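Local coordinates for protein ribosomal RNA small subunit methyltransferase E (Neisseria gonorrhoeae, PDB 5VM8) that probably methylates the N3 position of a uridine in 16S ribosomal RNA, using S-adenosyl methionine as the methyl donor, at residues Met9-Pro15 against Asn44-Gly50; Lys103-Val109 against Leu235-Ala239; Trp136-Val140 against Val152-Ile158. All coordinates share one frame; numbering follows the deposited sequence.

Contact 1 (Met9-Pro15 against Asn44-Gly50); sequences MPRFYLP and NITLFDG
The ring of Phe48 is wedged between the guanidinium of Arg11 and the backbone of Tyr13 on one face of a parallel strand pair. The guanidinium lies flat on one side of it, planes 14° apart, with Arg11 NH2 3.3 Å from Phe48 CE1. The backbone of Tyr13 covers the opposite side. Tyr13 CA sits over that face in a CH-pi contact, 4.0 Å from the ring centroid. The ring gets there because Phe48 CG stands between its own backbone N and carbonyl carbon (chi1 62°), which swings it toward strand 11-13. The phenol of Tyr13 is inclined obliquely to it, with Tyr13 CD1 3.7 Å from Phe48 CE2. Its edge meets Gly50, Tyr13 CE1 to Gly50 CA 3.6 Å, where the glycine brings no side chain.

The other face of the pair is apolar, built round the Phe12 ring. Ile45 CG2 pushes against the edge of that ring, 3.7 Å from Phe12 CE2, and also reaches Pro10. Leu47 CD2 packs against Phe12 CB. Beyond them, helix 28-36 covers Phe12 with Ile30 and Leu34, and His33 makes a T-shaped pair with the ring. At the start of the pair Met9 runs extended beside Asn44, CE to CB 3.6 Å.

Four backbone hydrogen bonds join the strands. Thr46 N binds Pro10 O, Phe12 N binds Thr46 O, Phe48 N binds Phe12 O, and Leu14 N binds Phe48 O at 2.8 Å. This is the edge of the mixed sheet in the PUA-like domain, where 11-13 is an outermost strand.

The guanidinium also donates to the carbonyls of Cys144 and Glu145 and to Asn150 OD1. Stacking and these bonds together fix its rotation. Arg11 thereby ties this sheet edge to the end of helix 128-147 in the methyltransferase domain.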
# COMPACT_ATOMS: atom_id res chain seq x y z
N MET A 9 -16.49 15.15 -2.66
CA MET A 9 -15.80 15.45 -3.91
C MET A 9 -14.96 14.27 -4.39
O MET A 9 -14.27 13.63 -3.58
CB MET A 9 -14.90 16.66 -3.75
CG MET A 9 -15.57 17.92 -3.27
SD MET A 9 -14.29 19.09 -2.77
CE MET A 9 -15.28 20.52 -2.34
N PRO A 10 -15.00 13.95 -5.69
CA PRO A 10 -14.18 12.85 -6.21
C PRO A 10 -12.70 13.18 -6.09
O PRO A 10 -12.29 14.34 -6.27
CB PRO A 10 -14.61 12.75 -7.69
CG PRO A 10 -15.72 13.75 -7.88
CD PRO A 10 -15.66 14.73 -6.76
N ARG A 11 -11.91 12.17 -5.78
CA ARG A 11 -10.49 12.34 -5.49
C ARG A 11 -9.62 11.75 -6.61
O ARG A 11 -9.85 10.63 -7.08
CB ARG A 11 -10.14 11.67 -4.16
CG ARG A 11 -10.91 12.23 -2.97
CD ARG A 11 -10.73 11.39 -1.70
NE ARG A 11 -9.42 10.74 -1.66
CZ ARG A 11 -8.33 11.29 -1.16
NH1 ARG A 11 -8.38 12.51 -0.64
NH2 ARG A 11 -7.18 10.63 -1.19
N PHE A 12 -8.62 12.52 -7.02
CA PHE A 12 -7.74 12.13 -8.11
C PHE A 12 -6.30 12.37 -7.69
O PHE A 12 -5.96 13.45 -7.18
CB PHE A 12 -8.09 12.92 -9.38
CG PHE A 12 -9.54 12.79 -9.76
CD1 PHE A 12 -10.00 11.66 -10.43
CD2 PHE A 12 -10.45 13.78 -9.42
CE1 PHE A 12 -11.34 11.52 -10.75
CE2 PHE A 12 -11.79 13.66 -9.75
CZ PHE A 12 -12.23 12.53 -10.41
N TYR A 13 -5.47 11.36 -7.90
CA TYR A 13 -4.04 11.43 -7.65
C TYR A 13 -3.36 12.20 -8.77
O TYR A 13 -3.51 11.84 -9.94
CB TYR A 13 -3.47 10.01 -7.55
CG TYR A 13 -1.97 9.94 -7.47
CD1 TYR A 13 -1.28 10.44 -6.37
CD2 TYR A 13 -1.24 9.44 -8.53
CE1 TYR A 13 0.10 10.38 -6.32
CE2 TYR A 13 0.13 9.38 -8.49
CZ TYR A 13 0.80 9.85 -7.39
OH TYR A 13 2.18 9.78 -7.37
N LEU A 14 -2.64 13.26 -8.42
CA LEU A 14 -1.89 14.06 -9.39
C LEU A 14 -0.53 14.39 -8.78
O LEU A 14 -0.41 15.32 -7.96
CB LEU A 14 -2.65 15.33 -9.77
CG LEU A 14 -1.94 16.32 -10.71
CD1 LEU A 14 -1.77 15.75 -12.08
CD2 LEU A 14 -2.68 17.66 -10.78
N PRO A 15 0.52 13.64 -9.14
CA PRO A 15 1.83 13.85 -8.49
C PRO A 15 2.53 15.12 -8.96
O PRO A 15 3.61 15.05 -9.55
CB PRO A 15 2.63 12.62 -8.92
CG PRO A 15 2.04 12.26 -10.25
CD PRO A 15 0.57 12.58 -10.15
N ASN A 44 -16.59 20.65 -7.87
CA ASN A 44 -15.28 20.62 -7.24
C ASN A 44 -14.77 19.19 -7.12
O ASN A 44 -15.55 18.24 -6.94
CB ASN A 44 -15.33 21.27 -5.86
CG ASN A 44 -15.56 22.76 -5.93
OD1 ASN A 44 -15.45 23.38 -7.00
ND2 ASN A 44 -15.90 23.35 -4.79
N ILE A 45 -13.45 19.05 -7.22
CA ILE A 45 -12.74 17.78 -7.10
C ILE A 45 -11.55 17.97 -6.16
O ILE A 45 -11.20 19.08 -5.78
CB ILE A 45 -12.29 17.27 -8.49
CG1 ILE A 45 -11.38 18.30 -9.16
CG2 ILE A 45 -13.51 16.95 -9.37
CD1 ILE A 45 -10.08 17.79 -9.63
N THR A 46 -10.94 16.85 -5.75
CA THR A 46 -9.75 16.86 -4.90
C THR A 46 -8.55 16.38 -5.69
O THR A 46 -8.63 15.35 -6.37
CB THR A 46 -9.92 15.99 -3.65
OG1 THR A 46 -10.93 16.53 -2.80
CG2 THR A 46 -8.63 15.92 -2.87
N LEU A 47 -7.45 17.12 -5.61
CA LEU A 47 -6.20 16.76 -6.26
C LEU A 47 -5.14 16.63 -5.18
O LEU A 47 -4.89 17.58 -4.43
CB LEU A 47 -5.78 17.82 -7.29
CG LEU A 47 -6.68 17.97 -8.53
CD1 LEU A 47 -6.22 19.12 -9.44
CD2 LEU A 47 -6.74 16.67 -9.30
N PHE A 48 -4.52 15.45 -5.08
CA PHE A 48 -3.47 15.24 -4.10
C PHE A 48 -2.22 14.69 -4.76
O PHE A 48 -2.29 13.91 -5.72
CB PHE A 48 -3.93 14.30 -2.95
CG PHE A 48 -4.30 12.91 -3.37
CD1 PHE A 48 -5.58 12.62 -3.85
CD2 PHE A 48 -3.38 11.86 -3.25
CE1 PHE A 48 -5.93 11.33 -4.21
CE2 PHE A 48 -3.72 10.56 -3.62
CZ PHE A 48 -5.00 10.29 -4.10
N ASP A 49 -1.06 15.10 -4.25
CA ASP A 49 0.21 14.78 -4.89
C ASP A 49 0.83 13.50 -4.35
O ASP A 49 1.94 13.15 -4.77
CB ASP A 49 1.20 15.95 -4.77
CG ASP A 49 1.59 16.28 -3.32
OD1 ASP A 49 1.13 15.63 -2.37
OD2 ASP A 49 2.39 17.23 -3.16
N GLY A 50 0.16 12.80 -3.44
CA GLY A 50 0.68 11.56 -2.92
C GLY A 50 1.76 11.73 -1.88
O GLY A 50 2.22 10.73 -1.31

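Contact 2 (Lys103-Val109 against Leu235-Ala239); sequences KSVELGV and LAAIA
Leu107 and Leu235 both turn CG beside the backbone N, with chi1 of -61° and -53°, and both chains then run extended. These torsions bring each branched end to the facing segment. Leu235 CD2 reaches Lys103 CB at 3.8 Å and also touches the backbone at Ser104 N, 3.7 Å away. Its other methyl, CD1, meets the same Lys103 CB. Leu107 answers from the far end of the turn. Its CD1 reaches Leu235 O at 3.6 Å, and its CD2 comes near Ala239 CB.

Ile238 fills the middle. Its CG2 packs on Leu107 CB at 3.8 Å. Its CD1 touches Ser104 CB at 3.9 Å and lies more loosely against Val109 CG2. No hydrogen bond crosses between the segments, so the fit rests on these aliphatic groups.

The first segment is the end of helix 94-106. It closes in a Schellman motif: Gly108 has positive phi, Gly108 N binds Val105 O, and Val109 N binds Ser104 O. The turn ends the helix and sends the chain on toward strand 111-116. The second segment belongs to helix 232-244, the last helix of the chain. Both pack beside the parallel sheet of the SPOUT methyltransferase domain, the class known for its trefoil knot. Ser104 and Val109 also touch Leu87 on strand 85-90, while Ile238 touches Phe197 on strand 195-199.

Polar groups lie around this apolar patch. The bent chain of Lys103 carries NZ away from helix 232-244 to Glu106 OE2, a salt bridge of 2.9 Å within the helix end. The carboxylate oxygen uses its syn lone pair. Leu107 O accepts a hydrogen bond from Gln242 NE2, one turn beyond Ala239.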
# COMPACT_ATOMS: atom_id res chain seq x y z
N LYS A 103 -6.52 -3.85 0.11
CA LYS A 103 -7.05 -3.71 1.46
C LYS A 103 -5.97 -3.25 2.43
O LYS A 103 -6.28 -2.54 3.39
CB LYS A 103 -7.68 -5.02 1.94
CG LYS A 103 -9.15 -5.17 1.52
CD LYS A 103 -9.28 -5.13 0.01
CE LYS A 103 -10.68 -5.33 -0.46
NZ LYS A 103 -11.37 -4.00 -0.49
N SER A 104 -4.71 -3.63 2.19
CA SER A 104 -3.63 -3.19 3.06
C SER A 104 -3.46 -1.67 2.97
O SER A 104 -3.08 -1.03 3.97
CB SER A 104 -2.35 -3.98 2.72
OG SER A 104 -1.60 -3.40 1.67
N VAL A 105 -3.73 -1.09 1.80
CA VAL A 105 -3.72 0.37 1.64
C VAL A 105 -4.89 1.00 2.40
O VAL A 105 -4.73 2.01 3.08
CB VAL A 105 -3.75 0.76 0.15
CG1 VAL A 105 -3.97 2.26 -0.01
CG2 VAL A 105 -2.43 0.32 -0.55
N GLU A 106 -6.09 0.42 2.28
CA GLU A 106 -7.21 0.92 3.06
C GLU A 106 -6.90 0.86 4.55
O GLU A 106 -7.32 1.74 5.31
CB GLU A 106 -8.50 0.14 2.80
CG GLU A 106 -9.05 0.23 1.38
CD GLU A 106 -10.17 -0.79 1.13
OE1 GLU A 106 -11.00 -1.01 2.05
OE2 GLU A 106 -10.17 -1.45 0.09
N LEU A 107 -6.16 -0.17 4.99
CA LEU A 107 -5.83 -0.33 6.40
C LEU A 107 -4.59 0.46 6.80
O LEU A 107 -4.15 0.35 7.95
CB LEU A 107 -5.64 -1.80 6.73
CG LEU A 107 -6.90 -2.62 6.48
CD1 LEU A 107 -6.60 -4.10 6.44
CD2 LEU A 107 -7.95 -2.33 7.56
N GLY A 108 -4.01 1.25 5.90
CA GLY A 108 -3.03 2.24 6.26
C GLY A 108 -1.58 1.83 6.16
O GLY A 108 -0.72 2.52 6.73
N VAL A 109 -1.27 0.74 5.45
CA VAL A 109 0.12 0.31 5.32
C VAL A 109 0.93 1.43 4.69
O VAL A 109 0.42 2.18 3.84
CB VAL A 109 0.17 -1.00 4.51
CG1 VAL A 109 0.05 -0.75 3.00
CG2 VAL A 109 1.38 -1.80 4.85
N LEU A 235 -4.07 -9.07 6.16
CA LEU A 235 -5.03 -8.00 6.39
C LEU A 235 -5.46 -7.96 7.85
O LEU A 235 -5.47 -6.90 8.48
CB LEU A 235 -6.23 -8.17 5.46
CG LEU A 235 -5.79 -8.30 4.01
CD1 LEU A 235 -6.97 -8.56 3.09
CD2 LEU A 235 -5.01 -7.07 3.60
N ALA A 236 -5.83 -9.12 8.40
CA ALA A 236 -6.24 -9.15 9.80
C ALA A 236 -5.12 -8.65 10.71
O ALA A 236 -5.38 -7.95 11.68
CB ALA A 236 -6.69 -10.55 10.20
N ALA A 237 -3.87 -8.97 10.35
CA ALA A 237 -2.72 -8.60 11.18
C ALA A 237 -2.50 -7.10 11.19
O ALA A 237 -2.27 -6.51 12.25
CB ALA A 237 -1.47 -9.34 10.69
N ILE A 238 -2.57 -6.47 10.01
CA ILE A 238 -2.40 -5.02 9.92
C ILE A 238 -3.49 -4.29 10.72
O ILE A 238 -3.20 -3.33 11.44
CB ILE A 238 -2.37 -4.58 8.44
CG1 ILE A 238 -1.16 -5.21 7.75
CG2 ILE A 238 -2.38 -3.07 8.31
CD1 ILE A 238 -1.11 -5.07 6.21
N ALA A 239 -4.73 -4.79 10.65
CA ALA A 239 -5.80 -4.20 11.46
C ALA A 239 -5.52 -4.40 12.94
O ALA A 239 -5.74 -3.49 13.75
CB ALA A 239 -7.17 -4.81 11.08

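Contact 3 (Trp136-Val140 against Val152-Ile158); sequences WQEIV and VPPVLPI
Val152 opens the contact with CG1 against Val140 CG1, 4.1 Å away. It also packs on Ile141 and Cys144 of helix 128-147. Pro153 follows and meets the same valine methyl twice. Its ring CG lies 3.8 Å from Val140 CG1, and its carbonyl O lies 3.4 Å from that carbon. Pro154 passes the amide of Gln137, with its CA 4.0 Å from Gln137 NE2.

Val155 is the centre of the contact. Its backbone N donates to Gln137 OE1 at 3.2 Å. The donor lies in the carbonyl plane, on a lone pair, but the bond is bent, with 144° at the hydrogen. The Gln137 chain starts anti to its own N (chi1 -162°) and then folds at chi2 (71°), which lays the amide across the passing backbone. The two side chains run antiparallel, alongside one another. Val155 CG2 lies over one face of the amide, 3.6 Å from Gln137 NE2. The same methyl reaches Val140 CG2 at 3.7 Å, so it packs on both residues. Val155 CG1 leans more loosely on Trp136 CB.

Leu156 points away from the helix. Ile158 returns to the helix, with CD1 at 3.9 Å from Trp136 CZ3. Their side chains cross at about a right angle, and the methyl meets the indole obliquely.

The segment is an extended linker of the SPOUT methyltransferase domain. It runs back along the helix it has just left and leads into strand 159-160, an outermost strand of the parallel sheet. Pro154 and Leu156 form backbone hydrogen bonds with Ile112 of strand 111-116. Trp136 packs on Met97 and Leu101 of helix 94-106, and on Pro114. Val140 lies between the linker, Ile112 and Val105, joining helix 128-147 to both the sheet and helix 94-106.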
# COMPACT_ATOMS: atom_id res chain seq x y z
N TRP A 136 0.28 -3.06 -10.03
CA TRP A 136 0.23 -3.01 -8.58
C TRP A 136 0.26 -1.57 -8.09
O TRP A 136 -0.47 -1.21 -7.15
CB TRP A 136 1.38 -3.79 -7.98
CG TRP A 136 1.26 -5.25 -8.24
CD1 TRP A 136 0.14 -5.93 -8.60
CD2 TRP A 136 2.32 -6.22 -8.20
NE1 TRP A 136 0.42 -7.26 -8.77
CE2 TRP A 136 1.76 -7.47 -8.53
CE3 TRP A 136 3.69 -6.16 -7.91
CZ2 TRP A 136 2.50 -8.63 -8.57
CZ3 TRP A 136 4.43 -7.33 -7.96
CH2 TRP A 136 3.83 -8.54 -8.28
N GLN A 137 1.08 -0.74 -8.72
CA GLN A 137 1.16 0.65 -8.30
C GLN A 137 -0.18 1.35 -8.52
O GLN A 137 -0.63 2.12 -7.66
CB GLN A 137 2.28 1.36 -9.06
CG GLN A 137 2.74 2.66 -8.43
CD GLN A 137 3.50 2.43 -7.12
OE1 GLN A 137 4.58 1.83 -7.12
NE2 GLN A 137 2.94 2.92 -6.01
N GLU A 138 -0.86 1.04 -9.63
CA GLU A 138 -2.16 1.63 -9.95
C GLU A 138 -3.26 1.15 -8.99
O GLU A 138 -4.18 1.92 -8.67
CB GLU A 138 -2.54 1.33 -11.41
N ILE A 139 -3.22 -0.11 -8.55
CA ILE A 139 -4.20 -0.54 -7.56
C ILE A 139 -4.02 0.23 -6.25
O ILE A 139 -5.00 0.66 -5.63
CB ILE A 139 -4.13 -2.06 -7.33
CG1 ILE A 139 -4.65 -2.82 -8.54
CG2 ILE A 139 -4.89 -2.47 -6.07
CD1 ILE A 139 -4.21 -4.29 -8.55
N VAL A 140 -2.78 0.44 -5.84
CA VAL A 140 -2.50 1.21 -4.63
C VAL A 140 -3.01 2.65 -4.78
O VAL A 140 -3.59 3.22 -3.85
CB VAL A 140 -1.00 1.15 -4.31
CG1 VAL A 140 -0.60 2.25 -3.32
CG2 VAL A 140 -0.64 -0.24 -3.78
N VAL A 152 0.56 8.33 -0.73
CA VAL A 152 0.50 7.12 -1.53
C VAL A 152 1.66 6.22 -1.10
O VAL A 152 2.82 6.63 -1.25
CB VAL A 152 0.55 7.42 -3.03
CG1 VAL A 152 0.64 6.12 -3.83
CG2 VAL A 152 -0.68 8.21 -3.45
N PRO A 153 1.40 5.06 -0.52
CA PRO A 153 2.49 4.15 -0.17
C PRO A 153 3.17 3.64 -1.43
O PRO A 153 2.49 3.30 -2.40
CB PRO A 153 1.80 3.01 0.60
CG PRO A 153 0.33 3.12 0.29
CD PRO A 153 0.07 4.56 -0.10
N PRO A 154 4.50 3.62 -1.47
CA PRO A 154 5.19 3.11 -2.66
C PRO A 154 5.09 1.60 -2.76
O PRO A 154 5.03 0.89 -1.75
CB PRO A 154 6.65 3.54 -2.44
CG PRO A 154 6.79 3.53 -0.93
CD PRO A 154 5.44 4.01 -0.40
N VAL A 155 5.04 1.10 -3.99
CA VAL A 155 5.27 -0.32 -4.26
C VAL A 155 6.70 -0.41 -4.75
O VAL A 155 7.03 0.05 -5.85
CB VAL A 155 4.28 -0.90 -5.28
CG1 VAL A 155 4.46 -2.40 -5.38
CG2 VAL A 155 2.82 -0.52 -4.93
N LEU A 156 7.57 -0.93 -3.93
CA LEU A 156 9.00 -0.90 -4.21
C LEU A 156 9.37 -1.92 -5.29
O LEU A 156 8.66 -2.92 -5.49
CB LEU A 156 9.78 -1.15 -2.93
CG LEU A 156 9.49 -0.14 -1.81
CD1 LEU A 156 10.17 -0.53 -0.48
CD2 LEU A 156 9.91 1.28 -2.20
N PRO A 157 10.46 -1.69 -6.02
CA PRO A 157 10.88 -2.65 -7.05
C PRO A 157 11.04 -4.07 -6.48
O PRO A 157 11.43 -4.26 -5.33
CB PRO A 157 12.22 -2.10 -7.53
CG PRO A 157 12.20 -0.64 -7.19
CD PRO A 157 11.34 -0.50 -5.96
N ILE A 158 10.66 -5.05 -7.30
CA ILE A 158 10.75 -6.45 -6.91
C ILE A 158 12.18 -6.84 -6.61
O ILE A 158 13.11 -6.46 -7.33
CB ILE A 158 10.16 -7.34 -8.02
CG1 ILE A 158 8.70 -6.95 -8.30
CG2 ILE A 158 10.35 -8.81 -7.67
CD1 ILE A 158 8.06 -7.65 -9.46

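Contact 1 lies toward one end of the chain, about 17 Å from its centre. Contacts 2 and 3 lie nearer the middle, both in the methyltransferase domain. All three are partly buried. Contact 1 is a strand pair held by backbone bonds and an arginine stack. Contact 2 joins the end of helix 94-106 to helix 232-244 by aliphatic contacts, with one hydrogen bond to Gln242 beside them. Contact 3 adds one side-chain-to-backbone bond to similar packing. Contact 3 touches both others: Val152 packs on Tyr13 and Phe48 and probably bonds to Gly50 O, while Val140 and Pro153 meet Val105. Contacts 1 and 2 do not touch. Helix 128-147 and its linker meet both domains, through Arg11 and Val105.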